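Local coordinates for MGS-M5 (Unidentified, PDB 4Q3N), which probably catalyses the NAD-dependent interconversion of L-lactate and pyruvate as an L-lactate dehydrogenase of a deep-sea microbe, at residues 111-116 with 134-139. Sequence-based numbering, arbitrary orientation.
Sequences GFNGIL and SGLHHS
In the NAD-binding Rossmann domain, the turn leading into strand 115-118 packs against the loop that links helix 123-134 to strand 141-143, a meeting of two helix-to-strand connections carried by Leu136. Its side chain, with CG anti to the carbonyl carbon (chi1 -63°), reaches across to segment 111-116 and spreads its methyls over separate partners. Leu136 CD1 sits 4.0 Å from Leu116 CD1 and 4.2 Å from Phe112 CE2, approaching the ring obliquely, and Leu116 and Phe112 each cross Leu136 at about a right angle. The same methyl lies 4.0 Å from the carbonyl O of Gly114, whereas the other branch, CD2, touches the amide oxygen OD1 of Asn113 at 3.8 Å, on the more exposed side. Phe112 has its CG anti to the backbone N, which folds the ring back over its own chain, directly against the glycine backbone: Gly114 N lies 3.1 Å above the ring centre. Strands 115-118 and 141-143 are parallel neighbours in the six-stranded sheet, joined by a beta-alpha-beta crossover through helix 123-134. Leu116 CD1 lies 3.7 Å from Ser134 CB at the end of that helix. Helix 89-109 closes the same apolar cluster through Val104, Ile107 and Met108. Ser134 turns its OG back to accept from Leu136 N at 3.0 Å (161°), an ST turn, and is also hydrogen-bonded to Trp131 O; Gly135, the first residue past the helix, has positive phi and turns the chain toward Leu136.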
loop_
_atom_site.group_PDB
_atom_site.type_symbol
_atom_site.label_atom_id
_atom_site.label_comp_id
_atom_site.label_asym_id
_atom_site.label_seq_id
_atom_site.Cartn_x
_atom_site.Cartn_y
_atom_site.Cartn_z
ATOM N N GLY A 111 -30.703 15.350 0.572
ATOM C CA GLY A 111 -30.553 15.108 2.001
ATOM C C GLY A 111 -29.095 15.015 2.431
ATOM O O GLY A 111 -28.800 14.806 3.608
ATOM N N PHE A 112 -28.186 15.145 1.464
ATOM C CA PHE A 112 -26.747 15.126 1.702
ATOM C C PHE A 112 -26.356 15.997 2.886
ATOM O O PHE A 112 -26.862 17.107 3.028
ATOM C CB PHE A 112 -26.031 15.646 0.453
ATOM C CG PHE A 112 -24.564 15.917 0.644
ATOM C CD1 PHE A 112 -23.654 14.894 0.629
ATOM C CD2 PHE A 112 -24.100 17.215 0.790
ATOM C CE1 PHE A 112 -22.282 15.148 0.752
ATOM C CE2 PHE A 112 -22.737 17.475 0.927
ATOM C CZ PHE A 112 -21.834 16.444 0.894
ATOM N N ASN A 113 -25.418 15.542 3.692
ATOM C CA ASN A 113 -24.951 16.375 4.778
ATOM C C ASN A 113 -23.501 16.083 5.034
ATOM O O ASN A 113 -23.083 16.022 6.186
ATOM C CB ASN A 113 -25.781 16.153 6.073
ATOM C CG ASN A 113 -25.551 17.265 7.115
ATOM O OD1 ASN A 113 -25.028 18.337 6.789
ATOM N ND2 ASN A 113 -25.937 17.011 8.363
ATOM N N GLY A 114 -22.733 15.898 3.954
ATOM C CA GLY A 114 -21.324 15.585 4.094
ATOM C C GLY A 114 -20.507 16.825 3.761
ATOM O O GLY A 114 -20.937 17.964 3.971
ATOM N N ILE A 115 -19.326 16.600 3.219
ATOM C CA ILE A 115 -18.409 17.666 2.865
ATOM C C ILE A 115 -18.411 17.924 1.349
ATOM O O ILE A 115 -18.486 16.965 0.568
ATOM C CB ILE A 115 -16.988 17.260 3.348
ATOM C CG1 ILE A 115 -17.002 17.204 4.903
ATOM C CG2 ILE A 115 -15.873 18.157 2.792
ATOM C CD1 ILE A 115 -15.749 16.469 5.394
ATOM N N LEU A 116 -18.324 19.190 0.934
ATOM C CA LEU A 116 -18.176 19.542 -0.503
ATOM C C LEU A 116 -16.760 19.942 -0.788
ATOM O O LEU A 116 -16.177 20.774 -0.064
ATOM C CB LEU A 116 -19.103 20.729 -0.917
ATOM C CG LEU A 116 -20.609 20.511 -0.794
ATOM C CD1 LEU A 116 -21.384 21.806 -1.124
ATOM C CD2 LEU A 116 -21.086 19.359 -1.714
ATOM N N SER A 134 -24.948 26.270 -0.666
ATOM C CA SER A 134 -25.181 25.005 0.004
ATOM C C SER A 134 -25.904 25.182 1.322
ATOM O O SER A 134 -26.626 24.277 1.741
ATOM C CB SER A 134 -23.862 24.252 0.244
ATOM O OG SER A 134 -23.134 24.870 1.298
ATOM N N GLY A 135 -25.711 26.316 1.997
ATOM C CA GLY A 135 -26.322 26.485 3.316
ATOM C C GLY A 135 -25.494 25.787 4.396
ATOM O O GLY A 135 -25.846 25.800 5.573
ATOM N N LEU A 136 -24.388 25.168 4.002
ATOM C CA LEU A 136 -23.567 24.393 4.954
ATOM C C LEU A 136 -22.588 25.281 5.672
ATOM O O LEU A 136 -22.281 26.365 5.212
ATOM C CB LEU A 136 -22.778 23.284 4.219
ATOM C CG LEU A 136 -23.588 22.187 3.527
ATOM C CD1 LEU A 136 -22.685 21.287 2.672
ATOM C CD2 LEU A 136 -24.308 21.384 4.621
ATOM N N HIS A 137 -22.043 24.798 6.780
ATOM C CA HIS A 137 -21.026 25.557 7.475
ATOM C C HIS A 137 -19.734 25.613 6.636
ATOM O O HIS A 137 -19.388 24.678 5.926
ATOM C CB HIS A 137 -20.752 24.937 8.849
ATOM C CG HIS A 137 -19.847 25.754 9.698
ATOM N ND1 HIS A 137 -18.492 25.504 9.796
ATOM C CD2 HIS A 137 -20.096 26.821 10.498
ATOM C CE1 HIS A 137 -17.949 26.372 10.634
ATOM N NE2 HIS A 137 -18.898 27.190 11.062
ATOM N N HIS A 138 -18.996 26.701 6.715
ATOM C CA HIS A 138 -17.859 26.822 5.806
ATOM C C HIS A 138 -16.786 25.782 6.126
ATOM O O HIS A 138 -15.964 25.502 5.269
ATOM C CB HIS A 138 -17.264 28.235 5.851
ATOM C CG HIS A 138 -16.997 28.733 7.232
ATOM N ND1 HIS A 138 -15.780 28.555 7.863
ATOM C CD2 HIS A 138 -17.789 29.393 8.110
ATOM C CE1 HIS A 138 -15.835 29.096 9.068
ATOM N NE2 HIS A 138 -17.043 29.607 9.244
ATOM N N SER A 139 -16.792 25.176 7.324
ATOM C CA SER A 139 -15.745 24.144 7.571
ATOM C C SER A 139 -16.003 22.847 6.755
ATOM O O SER A 139 -15.169 21.933 6.736
ATOM C CB SER A 139 -15.665 23.789 9.064
ATOM O OG SER A 139 -16.917 23.292 9.514
#